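Local coordinates for protein hemin degrading factor (PDB 4IMH) that binds heme in the cytoplasm of Pseudomonas aeruginosa and probably takes part in its transport and its delivery for degradation, at residues G71-L76 and H147-A152; V83-G88 and E289-L294. All coordinates share one frame; numbering follows the deposited sequence.

Contact 1 of 2, residues G71-L76 and H147-A152; sequences GPIMAL and HKVFLA
Met74 O is held from the opposing strand by two groups at once: it accepts a nearly straight hydrogen bond from Phe150 N at 2.8 Å, and Val149 CA brings its hydrogen up to the same oxygen, Val149 CA lying 3.4 Å from Met74 O. The pairing belongs to a large antiparallel sheet of the HemS/ChuX fold, where strand 72-78 lies between strands 145-151 and 82-87. Met74 with Phe150 and Leu76 with Lys148 are the hydrogen-bonded pairs, each closed by two backbone bonds; Leu76 N reaches Lys148 O at 2.8 Å. Ala75 faces Val149 in the non-hydrogen-bonded pair between them.

The strand pair illustrates how alternation sends successive side chains to the two sides of a sheet. On one side, Met74 and Phe150 stand side by side and point the same way. Bends at chi2 and chi3 bring the thioether methyl round, so that Met74 CE comes obliquely to Phe150 CD1 at 3.9 Å. The ring, with CG beside its own backbone N (chi1 -67°), leans back along the strand, and Phe150 CE1 lies 4.2 Å from Leu76 CD1. Lys148 starts on this same side, but its extended chain leads away from Leu76 to a salt bridge with Glu41.

The other side carries Ala75, Val149 and His147. Here the imidazole is fixed at both nitrogens, ND1 by Thr77 OG1 and NE2 by Tyr90 OH, which sets its rotation while His147 CE1 meets Ala75 CB at 4.0 Å. The His147 side chain is about 10 Å from that of Arg112, which binds heme in another structure of this protein; no heme is bound here. Farther along, one branch of Val149 fits against the stem of Ile73: Val149 CG1 lies 3.7 Å from both Ile73 CB and Ile73 CG1.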
loop_
_atom_site.group_PDB
_atom_site.type_symbol
_atom_site.label_atom_id
_atom_site.label_comp_id
_atom_site.label_asym_id
_atom_site.label_seq_id
_atom_site.Cartn_x
_atom_site.Cartn_y
_atom_site.Cartn_z
ATOM N N GLY A 71 15.531 0.827 -14.682
ATOM C CA GLY A 71 15.939 2.155 -14.246
ATOM C C GLY A 71 14.781 2.819 -13.490
ATOM O O GLY A 71 13.918 2.111 -12.960
ATOM N N PRO A 72 14.751 4.168 -13.433
ATOM C CA PRO A 72 13.691 4.831 -12.645
ATOM C C PRO A 72 12.280 4.505 -13.131
ATOM O O PRO A 72 12.007 4.544 -14.341
ATOM C CB PRO A 72 14.001 6.318 -12.812
ATOM C CG PRO A 72 15.477 6.364 -13.114
ATOM C CD PRO A 72 15.730 5.139 -13.958
ATOM N N ILE A 73 11.424 4.139 -12.189
ATOM C CA ILE A 73 10.033 3.790 -12.449
ATOM C C ILE A 73 9.148 4.549 -11.470
ATOM O O ILE A 73 9.619 5.369 -10.686
ATOM C CB ILE A 73 9.799 2.234 -12.359
ATOM C CG1 ILE A 73 10.430 1.597 -11.104
ATOM C CG2 ILE A 73 10.430 1.528 -13.589
ATOM C CD1 ILE A 73 9.740 1.930 -9.767
ATOM N N MET A 74 7.854 4.306 -11.559
ATOM C CA MET A 74 6.905 4.738 -10.557
ATOM C C MET A 74 6.211 3.510 -9.987
ATOM O O MET A 74 5.682 2.668 -10.735
ATOM C CB MET A 74 5.893 5.717 -11.141
ATOM C CG MET A 74 5.004 6.318 -10.080
ATOM S SD MET A 74 3.525 5.373 -9.770
ATOM C CE MET A 74 2.542 5.932 -11.199
ATOM N N ALA A 75 6.324 3.362 -8.672
ATOM C CA ALA A 75 5.710 2.278 -7.937
ATOM C C ALA A 75 4.428 2.816 -7.317
ATOM O O ALA A 75 4.420 3.895 -6.696
ATOM C CB ALA A 75 6.636 1.748 -6.883
ATOM N N LEU A 76 3.357 2.073 -7.509
ATOM C CA LEU A 76 2.018 2.438 -7.028
ATOM C C LEU A 76 1.440 1.327 -6.170
ATOM O O LEU A 76 1.254 0.191 -6.637
ATOM C CB LEU A 76 1.081 2.740 -8.195
ATOM C CG LEU A 76 -0.262 3.416 -7.873
ATOM C CD1 LEU A 76 -0.742 4.138 -9.081
ATOM C CD2 LEU A 76 -1.351 2.449 -7.372
ATOM N N HIS A 147 0.074 -4.417 -6.224
ATOM C CA HIS A 147 1.221 -3.545 -6.475
ATOM C C HIS A 147 1.389 -3.362 -7.972
ATOM O O HIS A 147 1.177 -4.321 -8.715
ATOM C CB HIS A 147 2.439 -4.212 -5.835
ATOM C CG HIS A 147 3.724 -3.450 -5.946
ATOM N ND1 HIS A 147 3.909 -2.184 -5.426
ATOM C CD2 HIS A 147 4.909 -3.801 -6.510
ATOM C CE1 HIS A 147 5.151 -1.790 -5.667
ATOM N NE2 HIS A 147 5.785 -2.760 -6.305
ATOM N N LYS A 148 1.746 -2.151 -8.407
ATOM C CA LYS A 148 1.969 -1.851 -9.828
ATOM C C LYS A 148 3.247 -1.044 -9.995
ATOM O O LYS A 148 3.584 -0.207 -9.161
ATOM C CB LYS A 148 0.771 -1.099 -10.411
ATOM C CG LYS A 148 -0.533 -1.810 -10.338
ATOM C CD LYS A 148 -1.695 -0.932 -10.799
ATOM C CE LYS A 148 -3.021 -1.683 -10.766
ATOM N NZ LYS A 148 -4.116 -0.765 -11.166
ATOM N N VAL A 149 3.990 -1.342 -11.042
ATOM C CA VAL A 149 5.158 -0.614 -11.416
ATOM C C VAL A 149 4.985 -0.069 -12.868
ATOM O O VAL A 149 4.808 -0.843 -13.790
ATOM C CB VAL A 149 6.393 -1.492 -11.322
ATOM C CG1 VAL A 149 7.641 -0.755 -11.843
ATOM C CG2 VAL A 149 6.604 -1.947 -9.899
ATOM N N PHE A 150 5.078 1.243 -13.030
ATOM C CA PHE A 150 4.915 1.901 -14.313
ATOM C C PHE A 150 6.232 2.426 -14.789
ATOM O O PHE A 150 6.989 3.063 -14.038
ATOM C CB PHE A 150 3.911 3.040 -14.231
ATOM C CG PHE A 150 2.523 2.595 -13.976
ATOM C CD1 PHE A 150 2.078 2.404 -12.692
ATOM C CD2 PHE A 150 1.629 2.446 -15.007
ATOM C CE1 PHE A 150 0.778 2.034 -12.445
ATOM C CE2 PHE A 150 0.342 2.014 -14.773
ATOM C CZ PHE A 150 -0.086 1.813 -13.504
ATOM N N LEU A 151 6.525 2.183 -16.064
ATOM C CA LEU A 151 7.678 2.800 -16.665
ATOM C C LEU A 151 7.315 4.279 -16.847
ATOM O O LEU A 151 6.148 4.644 -16.970
ATOM C CB LEU A 151 8.047 2.165 -18.005
ATOM C CG LEU A 151 8.885 0.901 -17.897
ATOM C CD1 LEU A 151 8.114 -0.231 -17.239
ATOM C CD2 LEU A 151 9.388 0.493 -19.295
ATOM N N ALA A 152 8.327 5.115 -16.871
ATOM C CA ALA A 152 8.113 6.529 -17.056
ATOM C C ALA A 152 9.199 7.047 -17.970
ATOM O O ALA A 152 9.946 6.265 -18.571
ATOM C CB ALA A 152 8.122 7.252 -15.726
#

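Contact 2 of 2, residues V83-G88 and E289-L294; sequences VHERKG and EFNLHL
Phe290 reaches from its own strand across to three consecutive residues of 83-88. Phe290 CB rests 3.8 Å from Arg86 CD, the carbon that also passes close to Glu289 O. With CG anti to the backbone N (chi1 175°), the ring then runs over the neighbouring strand: Phe290 CD1 brings the ring edge to Glu85 O at 3.5 Å, and Phe290 CE1 stands 3.4 Å above the centre of the His84 imidazole. Phe290 CZ ends 3.9 Å from His84 NE2. The Phe290 and His84 ring planes are inclined at 51°, an oblique pairing. From outside the two strands, His269 stacks on the phenyl ring. This is the antiparallel seam where the two HemS/ChuX regions share one sheet. Backbone bonds run in pairs at Val83-His293 and Glu85-Asn291, with a further one from Lys87 N to Glu289 O. His84 is fixed at both nitrogens, ND1 by Gln267 and NE2 by Val258 O, while Arg86 turns its guanidinium to Asp108. On the other side of the sheet, the Glu85 side chain crosses that of Asn291, and its carboxylate lies at the edge of the His293 ring, where Glu85 OE2 is 4.0 Å from His293 CD2.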
loop_
_atom_site.group_PDB
_atom_site.type_symbol
_atom_site.label_atom_id
_atom_site.label_comp_id
_atom_site.label_asym_id
_atom_site.label_seq_id
_atom_site.Cartn_x
_atom_site.Cartn_y
_atom_site.Cartn_z
ATOM N N VAL A 83 -3.824 6.251 -2.127
ATOM C CA VAL A 83 -2.876 5.839 -3.176
ATOM C C VAL A 83 -1.501 6.466 -2.969
ATOM O O VAL A 83 -1.383 7.647 -2.806
ATOM C CB VAL A 83 -3.429 6.233 -4.601
ATOM C CG1 VAL A 83 -2.493 5.792 -5.701
ATOM C CG2 VAL A 83 -4.809 5.664 -4.818
ATOM N N HIS A 84 -0.460 5.667 -3.040
ATOM C CA HIS A 84 0.903 6.075 -2.799
ATOM C C HIS A 84 1.704 5.796 -4.090
ATOM O O HIS A 84 1.733 4.640 -4.572
ATOM C CB HIS A 84 1.376 5.272 -1.599
ATOM C CG HIS A 84 2.670 5.691 -0.972
ATOM N ND1 HIS A 84 3.885 5.682 -1.630
ATOM C CD2 HIS A 84 2.944 6.013 0.314
ATOM C CE1 HIS A 84 4.842 6.018 -0.781
ATOM N NE2 HIS A 84 4.293 6.233 0.407
ATOM N N GLU A 85 2.280 6.850 -4.650
ATOM C CA GLU A 85 3.053 6.768 -5.876
ATOM C C GLU A 85 4.418 7.333 -5.607
ATOM O O GLU A 85 4.561 8.517 -5.272
ATOM C CB GLU A 85 2.412 7.552 -7.032
ATOM C CG GLU A 85 0.997 7.153 -7.294
ATOM C CD GLU A 85 0.370 7.981 -8.446
ATOM O OE1 GLU A 85 1.029 8.880 -9.005
ATOM O OE2 GLU A 85 -0.811 7.760 -8.733
ATOM N N ARG A 86 5.430 6.509 -5.817
ATOM C CA ARG A 86 6.820 6.910 -5.533
ATOM C C ARG A 86 7.719 6.617 -6.713
ATOM O O ARG A 86 7.661 5.531 -7.258
ATOM C CB ARG A 86 7.322 6.181 -4.263
ATOM C CG ARG A 86 8.539 6.766 -3.566
ATOM C CD ARG A 86 8.368 8.231 -3.226
ATOM N NE ARG A 86 9.381 8.723 -2.329
ATOM C CZ ARG A 86 10.611 9.081 -2.665
ATOM N NH1 ARG A 86 11.062 8.936 -3.881
ATOM N NH2 ARG A 86 11.431 9.521 -1.724
ATOM N N LYS A 87 8.579 7.559 -7.067
ATOM C CA LYS A 87 9.485 7.425 -8.171
ATOM C C LYS A 87 10.865 7.076 -7.681
ATOM O O LYS A 87 11.339 7.580 -6.643
ATOM C CB LYS A 87 9.531 8.721 -8.992
ATOM C CG LYS A 87 8.167 9.074 -9.559
ATOM C CD LYS A 87 8.197 10.280 -10.449
ATOM C CE LYS A 87 6.786 10.632 -10.931
ATOM N NZ LYS A 87 6.793 11.783 -11.882
ATOM N N GLY A 88 11.518 6.233 -8.468
ATOM C CA GLY A 88 12.882 5.820 -8.200
ATOM C C GLY A 88 13.166 4.491 -8.867
ATOM O O GLY A 88 12.278 3.851 -9.448
ATOM N N GLU A 289 8.812 13.627 -6.629
ATOM C CA GLU A 289 9.134 12.185 -6.535
ATOM C C GLU A 289 8.076 11.322 -5.830
ATOM O O GLU A 289 8.185 10.091 -5.791
ATOM C CB GLU A 289 10.488 11.990 -5.841
ATOM C CG GLU A 289 11.693 12.436 -6.710
ATOM C CD GLU A 289 11.951 11.511 -7.921
ATOM O OE1 GLU A 289 12.473 10.368 -7.743
ATOM O OE2 GLU A 289 11.625 11.937 -9.055
ATOM N N PHE A 290 7.056 11.971 -5.293
ATOM C CA PHE A 290 6.074 11.355 -4.414
ATOM C C PHE A 290 4.718 12.023 -4.637
ATOM O O PHE A 290 4.610 13.251 -4.551
ATOM C CB PHE A 290 6.523 11.525 -2.942
ATOM C CG PHE A 290 5.523 11.032 -1.897
ATOM C CD1 PHE A 290 4.914 9.813 -2.017
ATOM C CD2 PHE A 290 5.276 11.787 -0.749
ATOM C CE1 PHE A 290 4.017 9.322 -1.044
ATOM C CE2 PHE A 290 4.374 11.334 0.235
ATOM C CZ PHE A 290 3.754 10.083 0.105
ATOM N N ASN A 291 3.701 11.217 -4.918
ATOM C CA ASN A 291 2.333 11.682 -4.946
ATOM C C ASN A 291 1.556 10.811 -3.961
ATOM O O ASN A 291 1.716 9.604 -3.929
ATOM C CB ASN A 291 1.697 11.573 -6.335
ATOM C CG ASN A 291 2.121 12.698 -7.339
ATOM O OD1 ASN A 291 1.538 12.763 -8.417
ATOM N ND2 ASN A 291 3.085 13.563 -6.991
ATOM N N LEU A 292 0.690 11.446 -3.180
ATOM C CA LEU A 292 -0.201 10.760 -2.272
ATOM C C LEU A 292 -1.605 11.305 -2.561
ATOM O O LEU A 292 -1.781 12.507 -2.600
ATOM C CB LEU A 292 0.206 11.034 -0.829
ATOM C CG LEU A 292 -0.585 10.326 0.287
ATOM C CD1 LEU A 292 -0.144 8.895 0.357
ATOM C CD2 LEU A 292 -0.372 10.992 1.677
ATOM N N HIS A 293 -2.577 10.417 -2.718
ATOM C CA HIS A 293 -3.962 10.774 -2.920
ATOM C C HIS A 293 -4.811 10.053 -1.878
ATOM O O HIS A 293 -4.987 8.858 -1.939
ATOM C CB HIS A 293 -4.432 10.401 -4.317
ATOM C CG HIS A 293 -3.522 10.883 -5.388
ATOM N ND1 HIS A 293 -3.394 12.209 -5.716
ATOM C CD2 HIS A 293 -2.617 10.213 -6.142
ATOM C CE1 HIS A 293 -2.477 12.339 -6.660
ATOM N NE2 HIS A 293 -1.993 11.143 -6.928
ATOM N N LEU A 294 -5.376 10.836 -0.969
ATOM C CA LEU A 294 -6.125 10.344 0.171
ATOM C C LEU A 294 -7.605 10.760 0.090
ATOM O O LEU A 294 -7.928 11.966 0.098
ATOM C CB LEU A 294 -5.492 10.888 1.441
ATOM C CG LEU A 294 -6.217 10.648 2.770
ATOM C CD1 LEU A 294 -6.288 9.166 3.055
ATOM C CD2 LEU A 294 -5.497 11.411 3.894
HETATM O O HOH W 1 3.817 12.710 -10.578
#

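Overall arrangement
After the N-terminal helices and strand 53-56, the chain enters strand 72-78, turns, and returns along strand 82-87, so the first segments of the two contacts are sheet neighbours, bonded from Ile73 N to Gly88 O and from Ala75 N to Arg86 O. Contact 1 closes when residues 147-152 come back alongside strand 72-78, ending a 70-residue loop rich in strand and without helix. Contact 2 closes much later, after 200 residues including several helices, when 289-294 joins the flank of strand 82-87. The two loops therefore cross instead of nesting. Contact 1 stays inside the N-terminal HemS/ChuX region; contact 2 carries the same sheet into the C-terminal one.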